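Local coordinates for sniffer CG10964-PA (Drosophila melanogaster, PDB 1SNY), which probably reduces carbonyl compounds with NADPH, as a carbonyl reductase of the short-chain dehydrogenase/reductase family, at residues Arg31-Gly36 against Leu217-Val222; Lys151-Asn156 against Gln210-Val215. One frame throughout, in Å; residues are numbered along the deposited sequence. Where two conformers were deposited one is given.

In the fold
Both contacts belong to one Rossmann-type domain with a parallel sheet, and their centres lie about 24 Å apart on opposite sides of the chain's centre. Strand 213-217 ties them together: interaction 2 sits at its start, where the chain arrives from helix 187-207 and meets the end of helix 124-155, and interaction 1 takes up the loop that leaves its other end. Along the chain the order is 31-36, 151-156, 210-215, 217-222, so the first and last segments enclose the other two. Interaction 1 brings the start of helix 32-42 and that loop together around NADP, whereas interaction 2 is packing at the far end of the strand, away from the cofactor.

Interaction 1 (Arg31-Gly36 against Leu217-Val222); sequences RGLGLG and LHPGWV. With NAP (NADP nicotinamide-adenine-dinucleotide phosphate), chain B.
Leu33 reaches across to Pro219 and Val222 with its two methyl branches, one for each partner. Leu33 CD1 presses on the proline ring at 3.4 Å from Pro219 CG, tighter than usual van der Waals contact, and the two side chains meet at about a right angle. Leu33 CD2 lies 3.8 Å from Val222 CG1. With CG anti to its own carbonyl carbon (chi1 -53°), Leu33 sends this fork toward the loop. All three residues are buried, and Leu33 CD1 also rests against the ribose on the nicotinamide side, 3.4 Å from NAP O4D.

Polar contacts join the two segments through the cofactor. Leu33 N donates to NAP O2N of the diphosphate at 3.1 Å; Gly32 beside it has no side chain, and a CB there would run into that same oxygen. At the other end, Val222 N gives a fairly straight bond to the carboxamide oxygen NAP O7N (3.0 Å, 159°). The carboxamide nitrogen returns a weak bond to Val222 O, so two backbone groups of one residue restrain the amide's rotation. Pro219 CD lies 3.6 Å from NAP C5N, packing on the nicotinamide ring.

Charge gathers at Arg31, whose guanidinium lies between the 2'-phosphate and the diphosphate, with NAP O1A over one face. Arg31 NH1 makes a weak hydrogen bond to the 2'-phosphate, 3.3 Å from NAP O3X, while NH2 is salt-bridged to Asp225. A leucine in place of Arg31 would probably leave the 2'-phosphate without this positive neighbour and Asp225 without its mate.

Arg56 also bonds the cofactor, and Tyr189 and Lys193 hold it from helix 187-207. The arrangement is that of the Rossmann-fold dinucleotide site of the short-chain dehydrogenases: a glycine-rich turn into the first helix under the diphosphate, and a Pro-Gly loop after the sixth strand holding the nicotinamide.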
# COMPACT_ATOMS: atom_id res chain seq x y z
N ARG A 31 -9.62 11.82 20.17
CA ARG A 31 -9.79 12.89 19.20
C ARG A 31 -10.75 12.56 18.06
O ARG A 31 -11.37 11.50 18.03
CB ARG A 31 -8.43 13.25 18.58
CG ARG A 31 -7.42 13.79 19.56
CD ARG A 31 -6.03 13.78 18.95
NE ARG A 31 -5.96 14.51 17.69
CZ ARG A 31 -4.86 14.63 16.96
NH1 ARG A 31 -3.73 14.06 17.36
NH2 ARG A 31 -4.89 15.31 15.82
N GLY A 32 -10.84 13.49 17.12
CA GLY A 32 -11.68 13.36 15.94
C GLY A 32 -12.74 12.28 15.84
O GLY A 32 -13.55 12.09 16.75
N LEU A 33 -12.75 11.58 14.71
CA LEU A 33 -13.73 10.54 14.42
C LEU A 33 -13.86 9.45 15.48
O LEU A 33 -14.95 8.93 15.71
CB LEU A 33 -13.42 9.91 13.05
CG LEU A 33 -13.27 10.89 11.88
CD1 LEU A 33 -13.01 10.13 10.59
CD2 LEU A 33 -14.53 11.74 11.74
N GLY A 34 -12.75 9.11 16.13
CA GLY A 34 -12.80 8.08 17.16
C GLY A 34 -13.76 8.49 18.25
O GLY A 34 -14.66 7.73 18.64
N LEU A 35 -13.58 9.71 18.74
CA LEU A 35 -14.43 10.26 19.79
C LEU A 35 -15.86 10.45 19.27
O LEU A 35 -16.83 10.24 20.00
CB LEU A 35 -13.87 11.60 20.26
CG LEU A 35 -14.65 12.35 21.34
CD1 LEU A 35 -14.63 11.57 22.64
CD2 LEU A 35 -14.03 13.73 21.53
N GLY A 36 -15.96 10.87 18.02
CA GLY A 36 -17.27 11.10 17.42
C GLY A 36 -18.06 9.82 17.34
O GLY A 36 -19.28 9.81 17.57
N LEU A 217 -13.75 1.85 4.98
CA LEU A 217 -14.75 2.89 4.93
C LEU A 217 -14.13 4.28 4.97
O LEU A 217 -13.26 4.58 5.79
CB LEU A 217 -15.75 2.71 6.08
CG LEU A 217 -16.96 3.65 6.16
CD1 LEU A 217 -18.14 2.91 6.77
CD2 LEU A 217 -16.62 4.89 6.98
N HIS A 218 -14.57 5.12 4.04
CA HIS A 218 -14.12 6.50 3.96
C HIS A 218 -15.20 7.28 4.70
O HIS A 218 -16.38 7.20 4.36
CB HIS A 218 -14.06 6.95 2.49
CG HIS A 218 -13.88 8.43 2.32
ND1 HIS A 218 -12.80 9.11 2.83
CD2 HIS A 218 -14.66 9.36 1.71
CE1 HIS A 218 -12.91 10.40 2.53
NE2 HIS A 218 -14.03 10.57 1.85
N PRO A 219 -14.81 8.02 5.75
CA PRO A 219 -15.74 8.80 6.56
C PRO A 219 -16.14 10.12 5.91
O PRO A 219 -16.84 10.93 6.52
CB PRO A 219 -14.96 9.02 7.84
CG PRO A 219 -13.56 9.23 7.31
CD PRO A 219 -13.44 8.13 6.28
N GLY A 220 -15.73 10.31 4.66
CA GLY A 220 -16.01 11.56 3.97
C GLY A 220 -14.97 12.55 4.45
O GLY A 220 -14.14 12.20 5.29
N TRP A 221 -14.99 13.77 3.93
CA TRP A 221 -14.03 14.77 4.38
C TRP A 221 -14.63 15.46 5.61
O TRP A 221 -15.59 16.22 5.50
CB TRP A 221 -13.75 15.79 3.27
CG TRP A 221 -12.61 16.72 3.58
CD1 TRP A 221 -11.69 16.57 4.59
CD2 TRP A 221 -12.25 17.91 2.88
NE1 TRP A 221 -10.79 17.60 4.56
CE2 TRP A 221 -11.11 18.44 3.52
CE3 TRP A 221 -12.79 18.59 1.77
CZ2 TRP A 221 -10.48 19.62 3.09
CZ3 TRP A 221 -12.17 19.76 1.34
CH2 TRP A 221 -11.03 20.26 2.00
N VAL A 222 -14.06 15.17 6.78
CA VAL A 222 -14.56 15.71 8.04
C VAL A 222 -13.63 16.73 8.69
O VAL A 222 -12.41 16.63 8.59
CB VAL A 222 -14.81 14.56 9.05
CG1 VAL A 222 -15.53 15.09 10.29
CG2 VAL A 222 -15.61 13.45 8.38
PA NAP B . -7.04 12.74 14.12
O1A NAP B . -5.70 13.10 13.90
O2A NAP B . -8.11 13.65 14.69
O5B NAP B . -7.11 11.43 15.03
C5B NAP B . -6.17 10.35 14.78
C4B NAP B . -6.44 9.44 16.03
O4B NAP B . -5.52 8.25 15.88
C3B NAP B . -6.03 10.05 17.40
O3B NAP B . -6.97 9.56 18.37
C2B NAP B . -4.62 9.53 17.59
O2B NAP B . -4.11 9.54 18.92
C1B NAP B . -4.71 8.10 17.02
N9A NAP B . -3.37 7.61 16.74
C8A NAP B . -2.40 8.02 15.85
N7A NAP B . -1.28 7.32 15.91
C5A NAP B . -1.54 6.38 16.90
C6A NAP B . -0.73 5.36 17.42
N6A NAP B . 0.54 5.05 17.05
N1A NAP B . -1.29 4.56 18.44
C2A NAP B . -2.59 4.79 18.91
N3A NAP B . -3.41 5.80 18.41
C4A NAP B . -2.84 6.57 17.41
O3 NAP B . -7.66 12.23 12.76
PN NAP B . -9.10 11.73 12.34
O1N NAP B . -9.67 12.63 11.32
O2N NAP B . -9.87 11.58 13.60
O5D NAP B . -8.78 10.35 11.63
C5D NAP B . -9.55 9.15 11.99
C4D NAP B . -9.35 8.13 10.88
O4D NAP B . -10.10 8.53 9.70
C3D NAP B . -7.88 7.93 10.39
O3D NAP B . -7.60 6.53 10.15
C2D NAP B . -7.84 8.78 9.13
O2D NAP B . -6.81 8.42 8.24
C1D NAP B . -9.19 8.56 8.55
N1N NAP B . -9.75 9.63 7.70
C2N NAP B . -10.02 10.97 8.12
C3N NAP B . -10.56 11.85 7.17
C7N NAP B . -10.88 13.30 7.57
O7N NAP B . -11.34 14.01 6.70
N7N NAP B . -10.65 13.73 8.78
C4N NAP B . -10.83 11.42 5.79
C5N NAP B . -10.54 10.08 5.43
C6N NAP B . -10.00 9.17 6.38
P2B NAP B . -3.27 10.79 19.56
O1X NAP B . -4.32 11.83 19.97
O2X NAP B . -2.59 10.13 20.71
O3X NAP B . -2.35 11.33 18.47

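Interaction 2 (Lys151-Asn156 against Gln210-Val215); sequences KAAKAN and QRIMCV
Ala153 turns its methyl group from the last turn of helix 124-155 onto the bend between helix 187-207 and strand 213-217. The close part of the contact is here: Ala153 CB lies 3.3 Å from the backbone oxygen Gln210 O, and it touches Ile212 CG1 more loosely at 4.1 Å. Ile212 has CG1 anti to its carbonyl carbon (chi1 -63°), which brings that branch nearer the helix, where the side chains of Leu149 and Lys150 also touch the isoleucine. Leu207 adds to its cover from helix 187-207.

Away from this buried patch the contact thins out. The end of Gln210 leads away from Ala153, and its NE2 makes a weak hydrogen bond back to Leu207 O. Arg211 carries its guanidinium away to Tyr208, hydrogen-bonding that carbonyl oxygen through NH1 and making a cation-pi contact with the ring. Lys154, on the exposed side of the helix, pairs with Glu157. At the helix end Asn156 folds back, Asn156 ND2 donating to Ala152 O at 2.8 Å.

Arg211 has positive phi as the C-prime residue of a Schellman motif, which closes helix 187-207 and turns the chain into strand 213-217: the helix-to-strand turn of an alpha/beta Rossmann fold, packed against a neighbouring helix end.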
# COMPACT_ATOMS: atom_id res chain seq x y z
N LYS A 151 -15.09 -16.04 17.95
CA LYS A 151 -15.98 -16.50 19.01
C LYS A 151 -17.31 -15.77 18.86
O LYS A 151 -18.38 -16.37 19.00
CB LYS A 151 -15.38 -16.21 20.39
CG LYS A 151 -14.19 -17.08 20.72
CD LYS A 151 -13.67 -16.80 22.12
CE LYS A 151 -12.47 -17.68 22.43
NZ LYS A 151 -11.92 -17.39 23.79
N ALA A 152 -17.24 -14.47 18.58
CA ALA A 152 -18.44 -13.66 18.41
C ALA A 152 -19.20 -14.12 17.18
O ALA A 152 -20.43 -14.20 17.20
CB ALA A 152 -18.08 -12.19 18.28
N ALA A 153 -18.47 -14.44 16.12
CA ALA A 153 -19.09 -14.90 14.88
C ALA A 153 -19.81 -16.22 15.10
O ALA A 153 -20.88 -16.45 14.55
CB ALA A 153 -18.03 -15.06 13.79
N LYS A 154 -19.21 -17.09 15.91
CA LYS A 154 -19.80 -18.39 16.21
C LYS A 154 -21.00 -18.22 17.13
O LYS A 154 -22.06 -18.83 16.92
CB LYS A 154 -18.76 -19.30 16.88
CG LYS A 154 -19.28 -20.66 17.31
CD LYS A 154 -19.80 -21.47 16.14
CE LYS A 154 -20.28 -22.85 16.58
NZ LYS A 154 -20.83 -23.65 15.45
N ALA A 155 -20.85 -17.38 18.15
CA ALA A 155 -21.92 -17.14 19.11
C ALA A 155 -23.16 -16.59 18.43
O ALA A 155 -24.27 -16.74 18.94
CB ALA A 155 -21.45 -16.18 20.19
N ASN A 156 -22.98 -15.96 17.28
CA ASN A 156 -24.08 -15.37 16.53
C ASN A 156 -24.20 -15.97 15.14
O ASN A 156 -24.66 -15.32 14.21
CB ASN A 156 -23.87 -13.86 16.42
CG ASN A 156 -23.83 -13.17 17.77
OD1 ASN A 156 -24.86 -13.03 18.43
ND2 ASN A 156 -22.65 -12.76 18.20
N GLN A 210 -15.46 -18.11 8.57
CA GLN A 210 -16.09 -17.83 9.87
C GLN A 210 -17.12 -16.73 9.72
O GLN A 210 -17.73 -16.30 10.71
CB GLN A 210 -15.05 -17.43 10.91
CG GLN A 210 -14.10 -18.54 11.34
CD GLN A 210 -12.95 -18.75 10.37
OE1 GLN A 210 -12.12 -19.64 10.55
NE2 GLN A 210 -12.90 -17.93 9.33
N ARG A 211 -17.32 -16.27 8.49
CA ARG A 211 -18.28 -15.23 8.17
C ARG A 211 -18.04 -13.91 8.91
O ARG A 211 -18.97 -13.30 9.43
CB ARG A 211 -19.71 -15.72 8.45
CG ARG A 211 -20.14 -16.89 7.58
CD ARG A 211 -20.21 -16.48 6.12
NE ARG A 211 -20.84 -17.50 5.28
CZ ARG A 211 -20.24 -18.62 4.88
NH1 ARG A 211 -18.98 -18.88 5.23
NH2 ARG A 211 -20.90 -19.47 4.11
N ILE A 212 -16.77 -13.49 8.96
CA ILE A 212 -16.41 -12.23 9.60
C ILE A 212 -16.29 -11.20 8.49
O ILE A 212 -15.50 -11.36 7.57
CB ILE A 212 -15.04 -12.34 10.34
CG1 ILE A 212 -15.14 -13.36 11.47
CG2 ILE A 212 -14.64 -10.96 10.89
CD1 ILE A 212 -13.80 -13.65 12.17
N MSE A 213 -17.09 -10.15 8.58
CA MSE A 213 -17.12 -9.10 7.56
C MSE A 213 -15.95 -8.12 7.69
O MSE A 213 -15.57 -7.74 8.80
CB MSE A 213 -18.45 -8.35 7.66
CG MSE A 213 -18.69 -7.29 6.60
SE MSE A 213 -20.43 -6.46 6.78
CE MSE A 213 -19.95 -5.04 8.00
N CYS A 214 -15.37 -7.73 6.56
CA CYS A 214 -14.30 -6.74 6.58
C CYS A 214 -14.54 -5.74 5.48
O CYS A 214 -14.74 -6.11 4.31
CB CYS A 214 -12.92 -7.38 6.40
SG CYS A 214 -11.58 -6.15 6.62
N VAL A 215 -14.53 -4.46 5.84
CA VAL A 215 -14.76 -3.42 4.86
C VAL A 215 -13.90 -2.21 5.16
O VAL A 215 -13.57 -1.95 6.32
CB VAL A 215 -16.24 -2.94 4.86
CG1 VAL A 215 -17.19 -4.13 4.69
CG2 VAL A 215 -16.53 -2.20 6.16